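Putative secreted protein (Streptomyces sp. SirexAA-E, PDB 4PEY) hydrolyses laminarin and laminarioligosaccharides from the non-reducing end as an exo-beta-1,3-glucanase, producing glucose and laminaribiose. Local coordinates at residues E13-V24 with A278-P289; S76-P84 with F224-F235. The protein carries 1 engineered substitution. All coordinates share one frame; numbering follows the deposited sequence. Where two conformers were deposited one is given.

Interaction 1 lays the first modelled residues, 13-24, along the helix end and strand of 278-289. Interaction 2 sets the loop after strand 75-79 against the hairpin 224-235. Their centres are about 16 Å apart, on the same side of the chain's centre, and Leu-20 joins them: its CD1 is 4.0 Å from Leu-225 CD2 and 4.2 Å from Tyr-232 CZ, while its CD2 serves interaction 1. Along the chain, both segments of interaction 2 fall between those of interaction 1. Both lie away from the glycan pockets and the engineered position inferred to hold the proton donor. Interaction 1 joins the N-terminal segment to the start of the second beta-helical half of this family 55 hydrolase; interaction 2 is packing within the first.

Interaction 1: residues E13-V24 with A278-P289; sequences EVVGGGDLGPNV and AVDQGLHLLFTP
Asn-23 ND2 donates to Pro-289 O at 2.8 Å along an almost straight line (174°); the acceptor lies in the Asn-23 amide plane, whereas the donor is tilted 34° from the carbonyl plane. Near the other end of the interface Gln-281, extended beyond CG, brings OE1 to Val-14 N at 3.1 Å, met in the carbonyl plane on a lone pair. A weak bond from Glu-13 N and a water also donating to Val-14 O converge on the same oxygen.

Among the apolar contacts, Val-14 CG1, anti to the backbone N (chi1 -176°), touches Leu-283 CD1 at 3.7 Å and Ala-278 CB at 3.9 Å. Leu-20 CD2 meets Leu-286 CD2 at 3.7 Å, the side chains roughly perpendicular. Val-24 CG2 is pressed tightly on Pro-289 CD at 3.4 Å.

In 13-24 the Asp-19 carboxylate closes an Asx turn with Gly-21 N; in 278-289 a Schellman motif at Gly-282 ends helix 272-280. Tyr-264 of strand 263-266 touches both Val-14 and Ala-278, while Met-58 and Ala-56 of strand 55-59 meet Val-24 and Pro-289, respectively, so the N-terminal segment contacts strand 55-59 of the first half and strand 263-266 of the second.

Interaction 2: residues S76-P84 with F224-F235; sequences SIAGLGLNP and FLYLDGDDYKVF
Leu-82 pushes CD1 over the faces of two rings, Tyr-226 and Phe-235, with the methyl 4.1 Å from the Tyr-226 centroid and 4.2 Å from that of Phe-235, both CH-pi contacts. Its CG is anti to the backbone N (chi1 -175°), which lays the side chain alongside Tyr-226, pointing the same way. Leu-80 fills the other part of the packed region: CD2 rests on Leu-225 O at 3.6 Å, while CD1 reaches Leu-227 CD1 at 4.0 Å and approaches the edge of the Tyr-232 ring at CE1. Between the two leucines the backbones are pinned by one nearly straight bond (177°), Leu-227 N to Leu-80 O at 2.7 Å. The second segment is a beta hairpin closed by a type II' turn from Asp-228 to Asp-231; it follows the last parallel coils of the first right-handed beta-helix, and here it packs on the loop leaving strand 75-79, an early coil of that same helix. With an alanine in place of Tyr-226, Leu-82 CD1 would probably lose one of its two aromatic faces and Ser-257 OG the hydroxyl it bonds. Elsewhere the fit is looser and water takes over. One water donates to both Gly-79 O and Leu-225 O, bridging the two carbonyls; Gly-79 O also accepts from Asn-114 ND2. Another donates to Leu-227 O and weakly accepts from Leu-82 N. Toward the exposed turn at Gly-229 and Asp-230 the hairpin leaves the loop altogether, its strands tied by their backbone ladder and by a salt bridge, Lys-233 NZ meeting the anti lone pair of Asp-228 OD2 at 2.7 Å.

Interaction 1: residues E13-V24 with A278-P289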
loop_
_atom_site.group_PDB
_atom_site.type_symbol
_atom_site.label_atom_id
_atom_site.label_comp_id
_atom_site.label_asym_id
_atom_site.label_seq_id
_atom_site.Cartn_x
_atom_site.Cartn_y
_atom_site.Cartn_z
ATOM N N GLU A 13 0.172 24.711 24.141
ATOM C CA GLU A 13 0.945 23.798 24.971
ATOM C C GLU A 13 1.944 23.008 24.130
ATOM O O GLU A 13 3.116 22.911 24.484
ATOM C CB GLU A 13 0.018 22.840 25.731
ATOM C CG GLU A 13 0.302 22.744 27.230
ATOM C CD GLU A 13 1.693 22.211 27.540
ATOM O OE1 GLU A 13 2.019 21.089 27.092
ATOM O OE2 GLU A 13 2.464 22.917 28.230
ATOM N N VAL A 14 1.483 22.450 23.016
ATOM C CA VAL A 14 2.333 21.600 22.186
ATOM C C VAL A 14 3.213 22.420 21.245
ATOM O O VAL A 14 2.728 23.294 20.527
ATOM C CB VAL A 14 1.494 20.610 21.352
ATOM C CG1 VAL A 14 2.409 19.688 20.572
ATOM C CG2 VAL A 14 0.569 19.802 22.254
ATOM N N VAL A 15 4.510 22.132 21.244
ATOM C CA VAL A 15 5.446 22.894 20.426
ATOM C C VAL A 15 5.733 22.168 19.114
ATOM O O VAL A 15 5.955 20.954 19.095
ATOM C CB VAL A 15 6.766 23.166 21.191
ATOM C CG1 VAL A 15 7.339 21.877 21.750
ATOM C CG2 VAL A 15 7.779 23.868 20.294
ATOM N N GLY A 16 5.700 22.912 18.013
ATOM C CA GLY A 16 5.967 22.347 16.703
ATOM C C GLY A 16 7.449 22.303 16.373
ATOM O O GLY A 16 8.253 23.020 16.974
ATOM N N GLY A 17 7.803 21.452 15.413
ATOM C CA GLY A 17 9.170 21.341 14.938
ATOM C C GLY A 17 10.098 20.609 15.889
ATOM O O GLY A 17 9.663 19.882 16.781
ATOM N N GLY A 18 11.394 20.800 15.696
ATOM C CA GLY A 18 12.375 20.168 16.555
ATOM C C GLY A 18 13.127 19.043 15.876
ATOM O O GLY A 18 12.958 18.790 14.683
ATOM N N ASP A 19 13.964 18.373 16.659
ATOM C CA ASP A 19 14.821 17.294 16.184
ATOM C C ASP A 19 14.007 16.088 15.711
ATOM O O ASP A 19 12.979 15.756 16.304
ATOM C CB ASP A 19 15.776 16.880 17.303
ATOM C CG ASP A 19 16.842 15.916 16.838
ATOM O OD1 ASP A 19 17.783 16.361 16.147
ATOM O OD2 ASP A 19 16.748 14.720 17.174
ATOM N N LEU A 20 14.473 15.431 14.653
ATOM C CA LEU A 20 13.781 14.262 14.107
ATOM C C LEU A 20 14.147 12.954 14.817
ATOM O O LEU A 20 13.558 11.912 14.548
ATOM C CB LEU A 20 14.065 14.134 12.610
ATOM C CG LEU A 20 13.552 15.304 11.771
ATOM C CD1 LEU A 20 13.853 15.087 10.293
ATOM C CD2 LEU A 20 12.059 15.501 12.008
ATOM N N GLY A 21 15.121 13.002 15.719
ATOM C CA GLY A 21 15.415 11.847 16.551
ATOM C C GLY A 21 16.448 10.897 15.969
ATOM O O GLY A 21 16.868 11.046 14.823
ATOM N N PRO A 22 16.851 9.893 16.759
ATOM C CA PRO A 22 17.980 9.029 16.399
ATOM C C PRO A 22 17.679 8.007 15.305
ATOM O O PRO A 22 18.619 7.384 14.809
ATOM C CB PRO A 22 18.303 8.321 17.717
ATOM C CG PRO A 22 17.002 8.299 18.453
ATOM C CD PRO A 22 16.328 9.593 18.106
ATOM N N ASN A 23 16.410 7.831 14.939
ATOM C CA ASN A 23 16.042 6.836 13.934
ATOM C C ASN A 23 15.890 7.434 12.538
ATOM O O ASN A 23 15.543 6.736 11.588
ATOM C CB ASN A 23 14.746 6.126 14.329
ATOM C CG ASN A 23 14.890 5.322 15.600
ATOM O OD1 ASN A 23 15.999 4.966 16.001
ATOM N ND2 ASN A 23 13.762 5.015 16.237
ATOM N N VAL A 24 16.132 8.732 12.420
ATOM C CA VAL A 24 16.194 9.365 11.113
ATOM C C VAL A 24 17.654 9.691 10.838
ATOM O O VAL A 24 18.244 10.557 11.487
ATOM C CB VAL A 24 15.340 10.652 11.024
ATOM C CG1 VAL A 24 15.436 11.245 9.627
ATOM C CG2 VAL A 24 13.884 10.371 11.362
ATOM N N ALA A 278 -2.269 18.240 19.906
ATOM C CA ALA A 278 -1.509 18.895 18.845
ATOM C C ALA A 278 -2.403 19.224 17.652
ATOM O O ALA A 278 -2.369 20.339 17.128
ATOM C CB ALA A 278 -0.335 18.021 18.407
ATOM N N VAL A 279 -3.213 18.256 17.229
ATOM C CA VAL A 279 -4.100 18.468 16.091
ATOM C C VAL A 279 -5.161 19.516 16.432
ATOM O O VAL A 279 -5.453 20.404 15.623
ATOM C CB VAL A 279 -4.771 17.156 15.648
ATOM C CG1 VAL A 279 -5.739 17.416 14.504
ATOM C CG2 VAL A 279 -3.708 16.148 15.227
ATOM N N ASP A 280 -5.716 19.435 17.640
ATOM C CA ASP A 280 -6.710 20.414 18.056
ATOM C C ASP A 280 -6.128 21.828 18.069
ATOM O O ASP A 280 -6.837 22.789 17.769
ATOM C CB ASP A 280 -7.271 20.068 19.433
ATOM C CG ASP A 280 -8.547 20.826 19.741
ATOM O OD1 ASP A 280 -9.411 20.923 18.844
ATOM O OD2 ASP A 280 -8.681 21.332 20.872
ATOM N N GLN A 281 -4.841 21.945 18.390
ATOM C CA GLN A 281 -4.175 23.240 18.447
ATOM C C GLN A 281 -3.694 23.718 17.077
ATOM O O GLN A 281 -3.146 24.814 16.962
ATOM C CB GLN A 281 -3.007 23.181 19.437
ATOM C CG GLN A 281 -3.471 22.992 20.881
ATOM C CD GLN A 281 -2.333 22.711 21.845
ATOM O OE1 GLN A 281 -1.170 22.984 21.548
ATOM N NE2 GLN A 281 -2.668 22.161 23.010
ATOM N N GLY A 282 -3.903 22.906 16.042
ATOM C CA GLY A 282 -3.613 23.333 14.683
ATOM C C GLY A 282 -2.345 22.782 14.058
ATOM O O GLY A 282 -1.998 23.150 12.932
ATOM N N LEU A 283 -1.647 21.903 14.774
ATOM C CA LEU A 283 -0.433 21.283 14.236
ATOM C C LEU A 283 -0.739 20.065 13.377
ATOM O O LEU A 283 -1.711 19.342 13.618
ATOM C CB LEU A 283 0.512 20.877 15.367
ATOM C CG LEU A 283 1.054 22.032 16.213
ATOM C CD1 LEU A 283 1.848 21.485 17.383
ATOM C CD2 LEU A 283 1.907 22.986 15.378
ATOM N N HIS A 284 0.103 19.848 12.375
ATOM C CA HIS A 284 0.107 18.597 11.636
ATOM C C HIS A 284 0.906 17.566 12.427
ATOM O O HIS A 284 1.436 17.878 13.496
ATOM C CB HIS A 284 0.692 18.814 10.243
ATOM C CG HIS A 284 -0.028 19.865 9.455
ATOM N ND1 HIS A 284 -1.115 19.578 8.656
ATOM C CD2 HIS A 284 0.163 21.202 9.367
ATOM C CE1 HIS A 284 -1.550 20.691 8.094
ATOM N NE2 HIS A 284 -0.797 21.693 8.513
ATOM N N LEU A 285 0.973 16.338 11.916
ATOM C CA LEU A 285 1.661 15.250 12.615
ATOM C C LEU A 285 2.767 14.659 11.756
ATOM O O LEU A 285 2.525 14.270 10.617
ATOM C CB LEU A 285 0.673 14.143 13.003
ATOM C CG LEU A 285 -0.439 14.554 13.977
ATOM C CD1 LEU A 285 -1.423 13.409 14.173
ATOM C CD2 LEU A 285 0.134 14.998 15.321
ATOM N N LEU A 286 3.976 14.594 12.308
ATOM C CA LEU A 286 5.091 13.889 11.681
ATOM C C LEU A 286 5.537 12.768 12.601
ATOM O O LEU A 286 6.133 13.037 13.650
ATOM C CB LEU A 286 6.262 14.839 11.398
ATOM C CG LEU A 286 7.441 14.217 10.641
ATOM C CD1 LEU A 286 7.042 13.904 9.203
ATOM C CD2 LEU A 286 8.661 15.132 10.683
ATOM N N PHE A 287 5.237 11.521 12.229
ATOM C CA PHE A 287 5.622 10.380 13.050
ATOM C C PHE A 287 7.036 9.936 12.693
ATOM O O PHE A 287 7.280 9.391 11.613
ATOM C CB PHE A 287 4.643 9.203 12.883
ATOM C CG PHE A 287 3.273 9.460 13.447
ATOM C CD1 PHE A 287 2.326 10.154 12.711
ATOM C CD2 PHE A 287 2.928 8.998 14.713
ATOM C CE1 PHE A 287 1.058 10.385 13.227
ATOM C CE2 PHE A 287 1.668 9.234 15.230
ATOM C CZ PHE A 287 0.733 9.923 14.488
ATOM N N THR A 288 7.974 10.164 13.602
ATOM C CA THR A 288 9.339 9.701 13.392
ATOM C C THR A 288 9.348 8.170 13.533
ATOM O O THR A 288 8.417 7.596 14.109
ATOM C CB THR A 288 10.313 10.369 14.388
ATOM O OG1 THR A 288 9.985 9.995 15.732
ATOM C CG2 THR A 288 10.237 11.884 14.259
ATOM N N PRO A 289 10.381 7.497 12.994
ATOM C CA PRO A 289 10.342 6.027 12.978
ATOM C C PRO A 289 10.347 5.428 14.374
ATOM O O PRO A 289 11.232 5.710 15.180
ATOM C CB PRO A 289 11.620 5.642 12.218
ATOM C CG PRO A 289 12.016 6.899 11.466
ATOM C CD PRO A 289 11.606 8.017 12.365
HETATM O O HOH W 1 0.309 24.134 19.890
#

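Interaction 2: residues S76-P84 with F224-F235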
loop_
_atom_site.group_PDB
_atom_site.type_symbol
_atom_site.label_atom_id
_atom_site.label_comp_id
_atom_site.label_asym_id
_atom_site.label_seq_id
_atom_site.Cartn_x
_atom_site.Cartn_y
_atom_site.Cartn_z
ATOM N N SER A 76 12.824 3.136 5.309
ATOM C CA SER A 76 12.465 4.035 4.220
ATOM C C SER A 76 13.722 4.737 3.734
ATOM O O SER A 76 14.633 5.011 4.522
ATOM C CB SER A 76 11.423 5.075 4.659
ATOM O OG SER A 76 11.905 5.879 5.723
ATOM N N ILE A 77 13.779 5.024 2.438
ATOM C CA ILE A 77 14.881 5.828 1.916
ATOM C C ILE A 77 14.301 6.888 0.997
ATOM O O ILE A 77 13.375 6.619 0.232
ATOM C CB ILE A 77 15.947 4.960 1.188
ATOM C CG1 ILE A 77 17.152 5.814 0.783
ATOM C CG2 ILE A 77 15.353 4.218 -0.008
ATOM C CD1 ILE A 77 18.359 4.986 0.388
ATOM N N ALA A 78 14.807 8.107 1.109
ATOM C CA ALA A 78 14.273 9.198 0.307
ATOM C C ALA A 78 15.262 10.337 0.137
ATOM O O ALA A 78 16.173 10.524 0.951
ATOM C CB ALA A 78 12.976 9.734 0.932
ATOM N N GLY A 79 15.057 11.099 -0.930
ATOM C CA GLY A 79 15.764 12.352 -1.133
ATOM C C GLY A 79 14.988 13.517 -0.540
ATOM O O GLY A 79 13.782 13.424 -0.290
ATOM N N LEU A 80 15.694 14.621 -0.329
ATOM C CA LEU A 80 15.130 15.793 0.329
ATOM C C LEU A 80 15.087 17.014 -0.593
ATOM O O LEU A 80 15.000 18.146 -0.129
ATOM C CB LEU A 80 15.928 16.115 1.597
ATOM C CG LEU A 80 15.809 15.124 2.760
ATOM C CD1 LEU A 80 16.904 15.374 3.809
ATOM C CD2 LEU A 80 14.416 15.196 3.397
ATOM N N GLY A 81 15.138 16.781 -1.900
ATOM C CA GLY A 81 14.951 17.860 -2.851
ATOM C C GLY A 81 13.480 18.094 -3.132
ATOM O O GLY A 81 12.627 17.277 -2.784
ATOM N N LEU A 82 13.173 19.216 -3.768
ATOM C CA LEU A 82 11.814 19.476 -4.204
ATOM C C LEU A 82 11.473 18.543 -5.361
ATOM O O LEU A 82 10.326 18.127 -5.526
ATOM C CB LEU A 82 11.649 20.940 -4.613
ATOM C CG LEU A 82 10.238 21.379 -4.992
ATOM C CD1 LEU A 82 9.262 21.167 -3.837
ATOM C CD2 LEU A 82 10.262 22.829 -5.424
ATOM N N ASN A 83 12.493 18.205 -6.147
ATOM C CA ASN A 83 12.338 17.333 -7.303
ATOM C C ASN A 83 13.270 16.118 -7.208
ATOM O O ASN A 83 14.329 16.191 -6.579
ATOM C CB ASN A 83 12.602 18.128 -8.587
ATOM C CG ASN A 83 11.522 19.162 -8.863
ATOM O OD1 ASN A 83 11.771 20.373 -8.833
ATOM N ND2 ASN A 83 10.311 18.688 -9.130
ATOM N N PRO A 84 12.877 14.989 -7.820
ATOM C CA PRO A 84 13.686 13.767 -7.676
ATOM C C PRO A 84 15.135 13.924 -8.164
ATOM O O PRO A 84 16.054 13.412 -7.526
ATOM C CB PRO A 84 12.930 12.741 -8.536
ATOM C CG PRO A 84 11.540 13.268 -8.636
ATOM C CD PRO A 84 11.643 14.757 -8.595
ATOM N N PHE A 224 5.577 14.695 1.204
ATOM C CA PHE A 224 6.906 14.207 1.564
ATOM C C PHE A 224 7.753 15.313 2.189
ATOM O O PHE A 224 7.585 16.509 1.893
ATOM C CB PHE A 224 7.625 13.612 0.340
ATOM C CG PHE A 224 7.784 14.584 -0.798
ATOM C CD1 PHE A 224 8.942 15.342 -0.926
ATOM C CD2 PHE A 224 6.771 14.751 -1.734
ATOM C CE1 PHE A 224 9.093 16.249 -1.971
ATOM C CE2 PHE A 224 6.909 15.665 -2.779
ATOM C CZ PHE A 224 8.072 16.413 -2.896
ATOM N N LEU A 225 8.649 14.891 3.074
ATOM C CA LEU A 225 9.610 15.773 3.710
ATOM C C LEU A 225 10.680 16.216 2.718
ATOM O O LEU A 225 11.181 15.406 1.936
ATOM C CB LEU A 225 10.262 15.056 4.897
ATOM C CG LEU A 225 11.187 15.875 5.798
ATOM C CD1 LEU A 225 10.370 16.897 6.609
ATOM C CD2 LEU A 225 11.992 14.952 6.723
ATOM N N TYR A 226 11.042 17.493 2.741
ATOM C CA TYR A 226 12.166 17.934 1.923
ATOM C C TYR A 226 12.843 19.133 2.556
ATOM O O TYR A 226 12.379 19.661 3.574
ATOM C CB TYR A 226 11.716 18.255 0.487
ATOM C CG TYR A 226 11.059 19.610 0.297
ATOM C CD1 TYR A 226 9.758 19.852 0.740
ATOM C CD2 TYR A 226 11.727 20.638 -0.358
ATOM C CE1 TYR A 226 9.157 21.086 0.549
ATOM C CE2 TYR A 226 11.134 21.872 -0.553
ATOM C CZ TYR A 226 9.849 22.093 -0.096
ATOM O OH TYR A 226 9.253 23.322 -0.287
ATOM N N LEU A 227 13.963 19.531 1.968
ATOM C CA LEU A 227 14.704 20.707 2.405
ATOM C C LEU A 227 14.529 21.860 1.436
ATOM O O LEU A 227 14.836 21.735 0.255
ATOM C CB LEU A 227 16.188 20.376 2.544
ATOM C CG LEU A 227 16.600 19.706 3.848
ATOM C CD1 LEU A 227 18.019 19.168 3.734
ATOM C CD2 LEU A 227 16.481 20.702 4.999
ATOM N N ASP A 228 14.023 22.975 1.947
ATOM C CA ASP A 228 13.981 24.225 1.201
ATOM C C ASP A 228 15.135 25.073 1.715
ATOM O O ASP A 228 15.028 25.712 2.760
ATOM C CB ASP A 228 12.631 24.921 1.388
ATOM C CG ASP A 228 12.453 26.123 0.485
ATOM O OD1 ASP A 228 13.225 26.274 -0.487
ATOM O OD2 ASP A 228 11.525 26.916 0.748
ATOM N N GLY A 229 16.253 25.043 0.995
ATOM C CA GLY A 229 17.494 25.584 1.514
ATOM C C GLY A 229 17.933 24.749 2.706
ATOM O O GLY A 229 18.205 23.553 2.572
ATOM N N ASP A 230 17.975 25.373 3.878
ATOM C CA ASP A 230 18.360 24.679 5.102
ATOM C C ASP A 230 17.163 24.365 6.001
ATOM O O ASP A 230 17.330 23.838 7.099
ATOM C CB ASP A 230 19.376 25.511 5.885
ATOM C CG ASP A 230 20.748 25.514 5.246
ATOM O OD1 ASP A 230 20.864 25.118 4.065
ATOM O OD2 ASP A 230 21.710 25.920 5.927
ATOM N N ASP A 231 15.960 24.690 5.540
ATOM C CA ASP A 231 14.758 24.501 6.351
ATOM C C ASP A 231 13.952 23.267 5.954
ATOM O O ASP A 231 13.607 23.105 4.786
ATOM C CB ASP A 231 13.854 25.728 6.247
ATOM C CG ASP A 231 14.522 26.985 6.748
ATOM O OD1 ASP A 231 15.248 26.904 7.760
ATOM O OD2 ASP A 231 14.323 28.050 6.126
ATOM N N TYR A 232 13.632 22.409 6.922
ATOM C CA TYR A 232 12.745 21.275 6.651
ATOM C C TYR A 232 11.323 21.763 6.408
ATOM O O TYR A 232 10.808 22.603 7.154
ATOM C CB TYR A 232 12.746 20.262 7.802
ATOM C CG TYR A 232 13.956 19.362 7.849
ATOM C CD1 TYR A 232 14.154 18.374 6.889
ATOM C CD2 TYR A 232 14.892 19.486 8.866
ATOM C CE1 TYR A 232 15.263 17.547 6.935
ATOM C CE2 TYR A 232 16.001 18.668 8.916
ATOM C CZ TYR A 232 16.181 17.701 7.953
ATOM O OH TYR A 232 17.286 16.884 8.013
ATOM N N LYS A 233 10.701 21.237 5.354
ATOM C CA LYS A 233 9.296 21.485 5.053
ATOM C C LYS A 233 8.663 20.192 4.572
ATOM O O LYS A 233 9.363 19.243 4.217
ATOM C CB LYS A 233 9.138 22.569 3.986
ATOM C CG LYS A 233 9.806 23.882 4.342
ATOM C CD LYS A 233 9.433 24.994 3.391
ATOM C CE LYS A 233 10.104 26.300 3.806
ATOM N NZ LYS A 233 9.842 27.410 2.845
ATOM N N VAL A 234 7.336 20.156 4.551
ATOM C CA VAL A 234 6.634 19.052 3.923
ATOM C C VAL A 234 5.903 19.582 2.698
ATOM O O VAL A 234 5.136 20.550 2.789
ATOM C CB VAL A 234 5.655 18.368 4.891
ATOM C CG1 VAL A 234 4.782 17.360 4.136
ATOM C CG2 VAL A 234 6.424 17.694 6.022
ATOM N N PHE A 235 6.174 18.974 1.546
ATOM C CA PHE A 235 5.507 19.384 0.322
ATOM C C PHE A 235 4.195 18.644 0.204
ATOM O O PHE A 235 4.145 17.426 0.414
ATOM C CB PHE A 235 6.370 19.133 -0.916
ATOM C CG PHE A 235 5.791 19.728 -2.169
ATOM C CD1 PHE A 235 5.752 21.105 -2.343
ATOM C CD2 PHE A 235 5.262 18.918 -3.158
ATOM C CE1 PHE A 235 5.209 21.661 -3.493
ATOM C CE2 PHE A 235 4.724 19.470 -4.314
ATOM C CZ PHE A 235 4.693 20.843 -4.474
HETATM O O HOH W 2 11.355 12.846 1.125
HETATM O O HOH W 3 15.066 21.536 -2.382
#